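Local structure of 6-aminohexanoate-cyclic-dimer hydrolase (Arthrobacter sp., 3A2Q) at residues A[116-121]-A[152-157]; A[42-47]-A[135-140]; A[384-389]-A[452-457]; A[188-193]-A[432-437]. The protein hydrolyses one amide bond of the 6-aminohexanoate cyclic dimer, a nylon-6 by-product, to give the linear dimer, and belongs to the amidase family. The protein carries 1 engineered substitution. One frame throughout, in Å; residues are numbered along the deposited sequence.

Contact 1: residues A[116-121]-A[152-157]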
loop_
_atom_site.group_PDB
_atom_site.type_symbol
_atom_site.label_atom_id
_atom_site.label_comp_id
_atom_site.label_asym_id
_atom_site.label_seq_id
_atom_site.Cartn_x
_atom_site.Cartn_y
_atom_site.Cartn_z
ATOM N N GLY A 116 -10.561 0.600 13.383
ATOM C CA GLY A 116 -10.222 -0.809 13.463
ATOM C C GLY A 116 -9.012 -1.180 12.627
ATOM O O GLY A 116 -8.368 -0.312 12.037
ATOM N N LYS A 117 -8.700 -2.472 12.582
ATOM C CA LYS A 117 -7.558 -2.960 11.816
ATOM C C LYS A 117 -7.985 -3.800 10.613
ATOM O O LYS A 117 -9.012 -4.480 10.650
ATOM C CB LYS A 117 -6.637 -3.787 12.708
ATOM C CG LYS A 117 -5.986 -3.010 13.837
ATOM C CD LYS A 117 -4.934 -3.876 14.491
ATOM C CE LYS A 117 -4.053 -3.100 15.445
ATOM N NZ LYS A 117 -2.888 -3.948 15.829
ATOM N N THR A 118 -7.179 -3.758 9.554
ATOM C CA THR A 118 -7.479 -4.493 8.328
ATOM C C THR A 118 -6.628 -5.736 8.102
ATOM O O THR A 118 -5.488 -5.826 8.561
ATOM C CB THR A 118 -7.330 -3.585 7.114
ATOM O OG1 THR A 118 -6.043 -2.956 7.156
ATOM C CG2 THR A 118 -8.422 -2.530 7.114
ATOM N N ASN A 119 -7.189 -6.678 7.351
ATOM C CA ASN A 119 -6.533 -7.945 7.061
ATOM C C ASN A 119 -5.311 -7.847 6.149
ATOM O O ASN A 119 -5.196 -6.933 5.333
ATOM C CB ASN A 119 -7.563 -8.921 6.479
ATOM C CG ASN A 119 -7.094 -10.362 6.526
ATOM O OD1 ASN A 119 -6.296 -10.743 7.387
ATOM N ND2 ASN A 119 -7.608 -11.180 5.614
ATOM N N THR A 120 -4.407 -8.810 6.304
ATOM C CA THR A 120 -3.167 -8.889 5.538
ATOM C C THR A 120 -2.678 -10.335 5.479
ATOM O O THR A 120 -3.034 -11.152 6.333
ATOM C CB THR A 120 -2.043 -8.065 6.224
ATOM O OG1 THR A 120 -0.776 -8.376 5.629
ATOM C CG2 THR A 120 -1.973 -8.412 7.714
ATOM N N PRO A 121 -1.883 -10.683 4.455
ATOM C CA PRO A 121 -1.402 -12.066 4.427
ATOM C C PRO A 121 -0.399 -12.125 5.581
ATOM O O PRO A 121 0.054 -11.079 6.053
ATOM C CB PRO A 121 -0.741 -12.186 3.052
ATOM C CG PRO A 121 -0.363 -10.762 2.717
ATOM C CD PRO A 121 -1.546 -9.979 3.206
ATOM N N GLY A 152 -4.265 -5.641 1.436
ATOM C CA GLY A 152 -5.557 -5.915 0.826
ATOM C C GLY A 152 -6.783 -5.501 1.619
ATOM O O GLY A 152 -7.780 -5.070 1.042
ATOM N N GLY A 153 -6.722 -5.634 2.940
ATOM C CA GLY A 153 -7.849 -5.250 3.771
ATOM C C GLY A 153 -8.123 -3.758 3.730
ATOM O O GLY A 153 -9.272 -3.328 3.681
ATOM N N SER A 154 -7.063 -2.957 3.741
ATOM C CA SER A 154 -7.227 -1.512 3.705
ATOM C C SER A 154 -7.739 -1.074 2.343
ATOM O O SER A 154 -8.607 -0.209 2.257
ATOM C CB SER A 154 -5.902 -0.815 4.026
ATOM O OG SER A 154 -5.536 -1.043 5.375
ATOM N N GLY A 155 -7.203 -1.666 1.278
ATOM C CA GLY A 155 -7.657 -1.306 -0.053
ATOM C C GLY A 155 -9.142 -1.590 -0.228
ATOM O O GLY A 155 -9.899 -0.742 -0.705
ATOM N N ALA A 156 -9.563 -2.787 0.170
ATOM C CA ALA A 156 -10.966 -3.189 0.060
ATOM C C ALA A 156 -11.858 -2.332 0.950
ATOM O O ALA A 156 -12.955 -1.937 0.551
ATOM C CB ALA A 156 -11.120 -4.662 0.438
ATOM N N ALA A 157 -11.385 -2.049 2.160
ATOM C CA ALA A 157 -12.153 -1.243 3.103
ATOM C C ALA A 157 -12.499 0.114 2.507
ATOM O O ALA A 157 -13.650 0.542 2.547
ATOM C CB ALA A 157 -11.371 -1.064 4.396
HETATM O O HOH W 1 -4.526 -4.076 4.985
#
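Thr-118, the last residue of strand 113-118, sets its side chain directly on the backbone of Gly-153 and Ser-154 in the first turn of helix 152-159. Its CB lies 3.5 Å from Gly-153 C, van der Waals distance for two carbons, and the methyl CG2 leans over the same peptide before reaching Ala-157 CB at 4.3 Å. Gly-153, with no side chain, lets Thr-118 CB and Asn-119 N lie directly against its backbone; the CA atoms of Asn-119 and Gly-153 are 4.5 Å apart. The hydroxyl OG1 stands between the backbone N and the carbonyl carbon (chi1 52°), which brings it 2.7 Å from Ser-154 OG, a hydrogen bond between the two hydroxyls. Ser-154 OG is also bonded to the carbonyl of His-167.

The looser side lies toward the helix start. Gly-153 N reaches Asn-119 O at 3.1 Å, but the bond is bent, 140° at the hydrogen, and the donor is tilted 32° from the carbonyl plane. A single water bridges this side, donating to Asn-119 O at 3.0 Å, accepting from Ser-154 N, and meeting Thr-118 OG1. Thr-118 also touches Lys-72, assigned by similarity to the charge relay. Strand end and glycine-rich helix start thus meet beside the probable Ser-Ser-Lys site of the amidase signature family, whose nucleophile position is Ala-174 in this structure.

Contact 2: residues A[42-47]-A[135-140]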
loop_
_atom_site.group_PDB
_atom_site.type_symbol
_atom_site.label_atom_id
_atom_site.label_comp_id
_atom_site.label_asym_id
_atom_site.label_seq_id
_atom_site.Cartn_x
_atom_site.Cartn_y
_atom_site.Cartn_z
ATOM N N ILE A 42 -16.919 -9.040 2.796
ATOM C CA ILE A 42 -15.563 -8.918 2.276
ATOM C C ILE A 42 -14.426 -9.270 3.237
ATOM O O ILE A 42 -13.291 -9.449 2.801
ATOM C CB ILE A 42 -15.326 -7.502 1.695
ATOM C CG1 ILE A 42 -15.637 -6.435 2.744
ATOM C CG2 ILE A 42 -16.199 -7.297 0.470
ATOM C CD1 ILE A 42 -15.371 -5.016 2.267
ATOM N N ASN A 43 -14.723 -9.375 4.531
ATOM C CA ASN A 43 -13.708 -9.732 5.524
ATOM C C ASN A 43 -12.488 -8.805 5.410
ATOM O O ASN A 43 -11.344 -9.261 5.381
ATOM C CB ASN A 43 -13.307 -11.203 5.321
ATOM C CG ASN A 43 -12.362 -11.721 6.399
ATOM O OD1 ASN A 43 -12.516 -11.413 7.580
ATOM N ND2 ASN A 43 -11.392 -12.535 5.993
ATOM N N ALA A 44 -12.757 -7.501 5.346
ATOM C CA ALA A 44 -11.715 -6.481 5.227
ATOM C C ALA A 44 -11.213 -6.044 6.604
ATOM O O ALA A 44 -10.011 -6.087 6.878
ATOM C CB ALA A 44 -12.256 -5.283 4.463
ATOM N N VAL A 45 -12.137 -5.604 7.456
ATOM C CA VAL A 45 -11.800 -5.189 8.816
ATOM C C VAL A 45 -11.834 -6.451 9.670
ATOM O O VAL A 45 -12.897 -7.039 9.866
ATOM C CB VAL A 45 -12.831 -4.187 9.376
ATOM C CG1 VAL A 45 -12.489 -3.844 10.822
ATOM C CG2 VAL A 45 -12.848 -2.931 8.535
ATOM N N ILE A 46 -10.677 -6.883 10.163
ATOM C CA ILE A 46 -10.624 -8.096 10.973
ATOM C C ILE A 46 -10.674 -7.836 12.469
ATOM O O ILE A 46 -10.997 -8.733 13.247
ATOM C CB ILE A 46 -9.360 -8.929 10.682
ATOM C CG1 ILE A 46 -8.112 -8.055 10.809
ATOM C CG2 ILE A 46 -9.456 -9.555 9.305
ATOM C CD1 ILE A 46 -6.826 -8.831 10.705
ATOM N N ILE A 47 -10.357 -6.610 12.868
ATOM C CA ILE A 47 -10.359 -6.245 14.274
ATOM C C ILE A 47 -11.051 -4.909 14.467
ATOM O O ILE A 47 -10.409 -3.859 14.416
ATOM C CB ILE A 47 -8.923 -6.120 14.832
ATOM C CG1 ILE A 47 -8.154 -7.420 14.608
ATOM C CG2 ILE A 47 -8.976 -5.781 16.314
ATOM C CD1 ILE A 47 -6.660 -7.306 14.869
ATOM N N GLY A 135 -8.639 -15.751 7.176
ATOM C CA GLY A 135 -9.457 -16.057 6.022
ATOM C C GLY A 135 -9.207 -15.024 4.942
ATOM O O GLY A 135 -8.571 -14.002 5.188
ATOM N N ALA A 136 -9.713 -15.280 3.746
ATOM C CA ALA A 136 -9.507 -14.367 2.632
ATOM C C ALA A 136 -10.329 -13.089 2.682
ATOM O O ALA A 136 -11.462 -13.077 3.170
ATOM C CB ALA A 136 -9.785 -15.094 1.318
ATOM N N THR A 137 -9.736 -12.003 2.193
ATOM C CA THR A 137 -10.450 -10.741 2.102
ATOM C C THR A 137 -10.905 -10.774 0.649
ATOM O O THR A 137 -10.113 -11.086 -0.241
ATOM C CB THR A 137 -9.537 -9.517 2.322
ATOM O OG1 THR A 137 -9.102 -9.481 3.685
ATOM C CG2 THR A 137 -10.300 -8.229 2.003
ATOM N N ARG A 138 -12.173 -10.461 0.412
ATOM C CA ARG A 138 -12.726 -10.510 -0.932
ATOM C C ARG A 138 -12.943 -9.139 -1.550
ATOM O O ARG A 138 -13.165 -8.154 -0.849
ATOM C CB ARG A 138 -14.035 -11.304 -0.906
ATOM C CG ARG A 138 -13.834 -12.748 -0.446
ATOM C CD ARG A 138 -15.155 -13.497 -0.282
ATOM N NE ARG A 138 -14.941 -14.916 0.011
ATOM C CZ ARG A 138 -14.646 -15.840 -0.900
ATOM N NH1 ARG A 138 -14.530 -15.511 -2.179
ATOM N NH2 ARG A 138 -14.460 -17.100 -0.532
ATOM N N ASN A 139 -12.888 -9.095 -2.878
ATOM C CA ASN A 139 -13.034 -7.852 -3.622
ATOM C C ASN A 139 -14.468 -7.341 -3.719
ATOM O O ASN A 139 -15.360 -8.042 -4.198
ATOM C CB ASN A 139 -12.459 -8.032 -5.025
ATOM C CG ASN A 139 -12.061 -6.720 -5.663
ATOM O OD1 ASN A 139 -12.853 -5.787 -5.730
ATOM N ND2 ASN A 139 -10.820 -6.645 -6.139
ATOM N N PRO A 140 -14.707 -6.104 -3.259
ATOM C CA PRO A 140 -16.037 -5.485 -3.298
ATOM C C PRO A 140 -16.599 -5.405 -4.720
ATOM O O PRO A 140 -17.814 -5.357 -4.917
ATOM C CB PRO A 140 -15.798 -4.099 -2.699
ATOM C CG PRO A 140 -14.603 -4.306 -1.804
ATOM C CD PRO A 140 -13.728 -5.219 -2.604
#
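Asn-43 and Thr-137 each send a side-chain donor to a backbone carbonyl of the other segment. Asn-43 CG is anti to the backbone N (chi1 -174°), which carries the amide toward the loop 135-140. There ND2 donates to Ala-136 O at 2.9 Å, nearly straight at 169°; the oxygen lies in the plane of the Asn-43 amide, although ND2 stands above the Ala-136 carbonyl plane. Thr-137 OG1 donates to Asn-43 O at 2.8 Å. Arg-138 N binds Ile-42 O at 2.8 Å, and Thr-137 CA makes a CA-H...O contact of 3.2 Å with the same oxygen.

Apolar contact is lighter: Ile-42 CG2 meets Pro-140 CG at 4.1 Å, the side chains crossing at about a right angle, and Thr-137 CG2 lies against Ala-44 CA at 3.9 Å.

Further out, Asn-119 ND2 donates to Thr-137 OG1, Asn-43 ND2 also donates to Trp-134 O, and the guanidinium of Arg-138 turns away to Leu-143 O. Asn-43, at positive phi (53°), directly follows helix 24-42. The contact thus ties a helix-to-strand turn to a loop, just ahead of the classic beta bulge at Ile-46 and Ile-47 in edge strand 45-48 of the amidase sheet.

Contact 3: residues A[384-389]-A[452-457]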
loop_
_atom_site.group_PDB
_atom_site.type_symbol
_atom_site.label_atom_id
_atom_site.label_comp_id
_atom_site.label_asym_id
_atom_site.label_seq_id
_atom_site.Cartn_x
_atom_site.Cartn_y
_atom_site.Cartn_z
ATOM N N LEU A 384 7.182 8.863 -15.046
ATOM C CA LEU A 384 7.028 7.620 -15.789
ATOM C C LEU A 384 5.581 7.210 -15.552
ATOM O O LEU A 384 5.101 7.256 -14.420
ATOM C CB LEU A 384 7.954 6.520 -15.246
ATOM C CG LEU A 384 7.763 5.152 -15.917
ATOM C CD1 LEU A 384 8.301 5.202 -17.342
ATOM C CD2 LEU A 384 8.488 4.063 -15.131
ATOM N N ILE A 385 4.884 6.853 -16.627
ATOM C CA ILE A 385 3.502 6.401 -16.549
ATOM C C ILE A 385 3.522 4.938 -16.978
ATOM O O ILE A 385 4.070 4.601 -18.028
ATOM C CB ILE A 385 2.573 7.158 -17.538
ATOM C CG1 ILE A 385 2.803 8.665 -17.445
ATOM C CG2 ILE A 385 1.115 6.828 -17.231
ATOM C CD1 ILE A 385 2.567 9.240 -16.078
ATOM N N LEU A 386 2.940 4.067 -16.161
ATOM C CA LEU A 386 2.890 2.653 -16.495
ATOM C C LEU A 386 1.771 1.999 -15.699
ATOM O O LEU A 386 1.317 2.546 -14.695
ATOM C CB LEU A 386 4.225 1.972 -16.172
ATOM C CG LEU A 386 4.614 1.779 -14.699
ATOM C CD1 LEU A 386 5.848 0.891 -14.628
ATOM C CD2 LEU A 386 4.879 3.119 -14.028
ATOM N N PRO A 387 1.289 0.828 -16.153
ATOM C CA PRO A 387 0.212 0.152 -15.417
ATOM C C PRO A 387 0.703 -0.176 -14.012
ATOM O O PRO A 387 1.892 -0.409 -13.820
ATOM C CB PRO A 387 -0.035 -1.115 -16.243
ATOM C CG PRO A 387 0.420 -0.732 -17.623
ATOM C CD PRO A 387 1.652 0.092 -17.374
ATOM N N THR A 388 -0.191 -0.189 -13.027
ATOM C CA THR A 388 0.239 -0.521 -11.675
ATOM C C THR A 388 0.510 -2.026 -11.621
ATOM O O THR A 388 1.537 -2.452 -11.095
ATOM C CB THR A 388 -0.822 -0.143 -10.630
ATOM O OG1 THR A 388 -1.123 1.249 -10.743
ATOM C CG2 THR A 388 -0.301 -0.414 -9.216
ATOM N N VAL A 389 -0.410 -2.823 -12.162
ATOM C CA VAL A 389 -0.231 -4.277 -12.196
ATOM C C VAL A 389 -0.157 -4.724 -13.655
ATOM O O VAL A 389 -0.563 -3.983 -14.555
ATOM C CB VAL A 389 -1.365 -5.022 -11.453
ATOM C CG1 VAL A 389 -1.393 -4.584 -9.999
ATOM C CG2 VAL A 389 -2.706 -4.763 -12.123
ATOM N N GLN A 452 -0.164 3.727 -12.839
ATOM C CA GLN A 452 0.893 4.166 -11.933
ATOM C C GLN A 452 1.703 5.337 -12.477
ATOM O O GLN A 452 2.021 5.391 -13.666
ATOM C CB GLN A 452 1.835 2.989 -11.626
ATOM C CG GLN A 452 2.807 3.250 -10.470
ATOM C CD GLN A 452 3.711 2.068 -10.129
ATOM O OE1 GLN A 452 4.306 2.031 -9.053
ATOM N NE2 GLN A 452 3.826 1.107 -11.047
ATOM N N ILE A 453 2.035 6.268 -11.591
ATOM C CA ILE A 453 2.836 7.429 -11.959
ATOM C C ILE A 453 3.999 7.459 -10.970
ATOM O O ILE A 453 3.791 7.320 -9.765
ATOM C CB ILE A 453 2.043 8.750 -11.810
ATOM C CG1 ILE A 453 0.634 8.595 -12.384
ATOM C CG2 ILE A 453 2.781 9.870 -12.521
ATOM C CD1 ILE A 453 0.596 8.210 -13.829
ATOM N N VAL A 454 5.213 7.635 -11.483
ATOM C CA VAL A 454 6.413 7.670 -10.649
ATOM C C VAL A 454 7.191 8.966 -10.890
ATOM O O VAL A 454 7.506 9.291 -12.031
ATOM C CB VAL A 454 7.361 6.497 -10.988
ATOM C CG1 VAL A 454 8.510 6.455 -9.985
ATOM C CG2 VAL A 454 6.587 5.175 -10.999
ATOM N N ALA A 455 7.510 9.679 -9.815
ATOM C CA ALA A 455 8.264 10.927 -9.912
ATOM C C ALA A 455 9.657 10.746 -9.315
ATOM O O ALA A 455 9.964 9.704 -8.733
ATOM C CB ALA A 455 7.522 12.045 -9.191
ATOM N N ALA A 456 10.506 11.760 -9.457
ATOM C CA ALA A 456 11.858 11.682 -8.918
ATOM C C ALA A 456 11.829 11.607 -7.391
ATOM O O ALA A 456 10.861 12.025 -6.758
ATOM C CB ALA A 456 12.677 12.892 -9.375
ATOM N N TYR A 457 12.896 11.061 -6.813
ATOM C CA TYR A 457 13.033 10.926 -5.359
ATOM C C TYR A 457 12.631 12.224 -4.653
ATOM O O TYR A 457 13.178 13.293 -4.945
ATOM C CB TYR A 457 14.490 10.605 -5.015
ATOM C CG TYR A 457 14.719 10.028 -3.634
ATOM C CD1 TYR A 457 14.634 8.655 -3.409
ATOM C CD2 TYR A 457 15.032 10.853 -2.555
ATOM C CE1 TYR A 457 14.859 8.117 -2.141
ATOM C CE2 TYR A 457 15.256 10.329 -1.284
ATOM C CZ TYR A 457 15.167 8.959 -1.084
ATOM O OH TYR A 457 15.372 8.437 0.174
#
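Leu-384 pairs with Val-454 and Leu-386 with Gln-452, so four backbone bonds satisfy the facing N-H and C=O groups of both pairs. Leu-384 N to Val-454 O is 3.1 Å and Val-454 N to Leu-384 O 3.0 Å. At the other pair Leu-386 N reaches Gln-452 O at 3.0 Å, while Gln-452 N meets Leu-386 O at 2.7 Å. Between them Ile-385 and Ile-453 form a non-hydrogen-bonded pair, their side chains side by side, with CA-H...O contacts to the oxygens of Gln-452 and Leu-384.

On the face of Leu-384, Leu-386, Gln-452 and Val-454, the Gln-452 chain runs extended alongside Leu-386, whose CD2 lies 3.7 Å from NE2. The buried amide finds its partners outside the pair of strands: OE1 accepts from Arg-176 and NE2 donates to Phe-424 O. Thr-388 OG1, 3.4 Å from Gln-452 N at a poor angle, is hydrogen-bonded to Ser-437 OG instead. Pro-387 O is buried by the contact and has no partner in the model.

Alternating hydrogen-bonded and non-hydrogen-bonded pairs, with strand segments 151° apart, define a twisted antiparallel pairing within the mixed central sheet of the amidase fold.

Contact 4: residues A[188-193]-A[432-437]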
loop_
_atom_site.group_PDB
_atom_site.type_symbol
_atom_site.label_atom_id
_atom_site.label_comp_id
_atom_site.label_asym_id
_atom_site.label_seq_id
_atom_site.Cartn_x
_atom_site.Cartn_y
_atom_site.Cartn_z
ATOM N N LYS A 188 2.750 5.124 -2.400
ATOM C CA LYS A 188 3.947 4.679 -1.693
ATOM C C LYS A 188 4.811 5.939 -1.815
ATOM O O LYS A 188 5.341 6.241 -2.890
ATOM C CB LYS A 188 4.679 3.544 -2.410
ATOM C CG LYS A 188 5.954 3.127 -1.659
ATOM C CD LYS A 188 6.947 2.371 -2.541
ATOM C CE LYS A 188 7.652 3.286 -3.528
ATOM N NZ LYS A 188 8.490 4.321 -2.849
ATOM N N PRO A 189 4.948 6.704 -0.725
ATOM C CA PRO A 189 5.762 7.919 -0.814
ATOM C C PRO A 189 7.247 7.633 -0.956
ATOM O O PRO A 189 7.679 6.483 -1.036
ATOM C CB PRO A 189 5.445 8.649 0.492
ATOM C CG PRO A 189 5.119 7.536 1.435
ATOM C CD PRO A 189 4.322 6.567 0.598
ATOM N N THR A 190 8.022 8.706 -1.006
ATOM C CA THR A 190 9.470 8.609 -1.097
ATOM C C THR A 190 9.958 7.882 0.149
ATOM O O THR A 190 9.386 8.044 1.224
ATOM C CB THR A 190 10.094 10.013 -1.102
ATOM O OG1 THR A 190 9.672 10.703 -2.286
ATOM C CG2 THR A 190 11.617 9.930 -1.052
ATOM N N ARG A 191 11.011 7.089 0.006
ATOM C CA ARG A 191 11.572 6.375 1.147
ATOM C C ARG A 191 11.926 7.403 2.225
ATOM O O ARG A 191 12.521 8.436 1.926
ATOM C CB ARG A 191 12.833 5.615 0.711
ATOM C CG ARG A 191 13.655 5.016 1.853
ATOM C CD ARG A 191 14.897 4.331 1.299
ATOM N NE ARG A 191 14.554 3.138 0.528
ATOM C CZ ARG A 191 15.167 2.753 -0.585
ATOM N NH1 ARG A 191 16.170 3.466 -1.087
ATOM N NH2 ARG A 191 14.783 1.639 -1.194
ATOM N N GLY A 192 11.550 7.122 3.469
ATOM C CA GLY A 192 11.857 8.032 4.556
ATOM C C GLY A 192 10.879 9.176 4.742
ATOM O O GLY A 192 11.146 10.094 5.522
ATOM N N ARG A 193 9.755 9.142 4.028
ATOM C CA ARG A 193 8.755 10.200 4.157
ATOM C C ARG A 193 7.910 9.982 5.407
ATOM O O ARG A 193 7.702 10.906 6.196
ATOM C CB ARG A 193 7.833 10.225 2.930
ATOM C CG ARG A 193 6.754 11.312 2.970
ATOM C CD ARG A 193 7.351 12.713 2.835
ATOM N NE ARG A 193 7.967 12.921 1.525
ATOM C CZ ARG A 193 8.851 13.879 1.259
ATOM N NH1 ARG A 193 9.227 14.722 2.213
ATOM N NH2 ARG A 193 9.372 13.985 0.043
ATOM N N GLY A 432 13.166 3.752 -4.123
ATOM C CA GLY A 432 12.654 4.637 -3.089
ATOM C C GLY A 432 11.873 5.830 -3.621
ATOM O O GLY A 432 11.495 6.715 -2.854
ATOM N N GLN A 433 11.622 5.860 -4.928
ATOM C CA GLN A 433 10.885 6.967 -5.529
ATOM C C GLN A 433 9.401 6.933 -5.217
ATOM O O GLN A 433 8.811 5.865 -5.069
ATOM C CB GLN A 433 11.071 6.965 -7.041
ATOM C CG GLN A 433 12.484 7.248 -7.472
ATOM C CD GLN A 433 12.740 6.801 -8.890
ATOM O OE1 GLN A 433 12.720 5.609 -9.186
ATOM N NE2 GLN A 433 12.977 7.753 -9.777
ATOM N N PRO A 434 8.774 8.113 -5.118
ATOM C CA PRO A 434 7.343 8.185 -4.819
ATOM C C PRO A 434 6.566 7.647 -6.021
ATOM O O PRO A 434 6.858 7.989 -7.170
ATOM C CB PRO A 434 7.116 9.675 -4.572
ATOM C CG PRO A 434 8.114 10.316 -5.493
ATOM C CD PRO A 434 9.347 9.457 -5.328
ATOM N N ALA A 435 5.579 6.798 -5.758
ATOM C CA ALA A 435 4.798 6.197 -6.833
ATOM C C ALA A 435 3.360 6.056 -6.385
ATOM O O ALA A 435 3.084 5.535 -5.303
ATOM C CB ALA A 435 5.370 4.825 -7.196
ATOM N N ILE A 436 2.441 6.505 -7.227
ATOM C CA ILE A 436 1.033 6.456 -6.875
ATOM C C ILE A 436 0.212 5.689 -7.904
ATOM O O ILE A 436 0.496 5.734 -9.103
ATOM C CB ILE A 436 0.478 7.903 -6.731
ATOM C CG1 ILE A 436 -0.908 7.895 -6.088
ATOM C CG2 ILE A 436 0.419 8.575 -8.103
ATOM C CD1 ILE A 436 -1.374 9.278 -5.672
ATOM N N SER A 437 -0.784 4.949 -7.423
ATOM C CA SER A 437 -1.674 4.215 -8.319
ATOM C C SER A 437 -3.004 4.962 -8.307
ATOM O O SER A 437 -3.555 5.216 -7.239
ATOM C CB SER A 437 -1.897 2.784 -7.825
ATOM O OG SER A 437 -2.741 2.082 -8.723
#
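Lys-188 reaches across to segment 432-437 with both its backbone and its side chain. CB lies 3.9 Å from Ala-435 O, and CG is anti to the backbone N. The chain is extended as far as CD, then bends at chi3 (73°) and again at chi4 (63°), turning the tip toward the carbonyls of Pro-189 and Gln-433. CE passes 3.2 Å from Gln-433 O, and NZ ends 2.7 Å from that same oxygen, donating from above the carbonyl plane. A second bond, 2.9 Å from NZ to Pro-189 O, holds the ammonium between two backbone carbonyls, one from each segment; these oxygens would be expected to stabilise its positive charge.

At the backbone, Lys-188 and Ala-435 form an antiparallel hydrogen-bonded pair, with Lys-188 N to Ala-435 O at 170°, which joins strands 185-188 and 435-442 in the middle of the amidase sheet. Past Pro-189 the chain leaves the sheet for a type II beta turn from Thr-190 to Arg-193, with Gly-192 at positive phi.

Arg-191 N ties this turn back, bonding Gly-432 O at 2.9 Å. The Arg-191 guanidinium takes Gly-432 CA over the centre of one face, 4.0 Å above its plane, while NE and NH2 bond Gly-208 O and Val-430 O. Thr-190 OG1 packs 3.3 Å from Pro-434 CD and is hydrogen-bonded to Glu-460 at the start of helix 460-473.

In the fold
All four contacts reach one mixed sheet. Contacts 1 and 2 share its 45-48 side, their centres about 7 Å apart, and are joined by Asn-119 N to Ala-44 O, 2.9 Å, a probable hydrogen bond. Contacts 3 and 4 adjoin, with centres about 10 Å apart, through neighbouring strands 448-455 and 435-442; Ile-453 N lies 3.0 Å from Ile-436 O. The two pairs do not touch: contacts 1 and 4 have nearest atoms about 11 Å apart. Both lie near the active site. Side chain to side chain, Thr-118 is about 4 Å from Lys-72, of the probable charge relay, and Lys-188 about 8 Å from Ala-174, the changed residue at the probable acyl-ester position, and from bound 6-aminohexanoic acid.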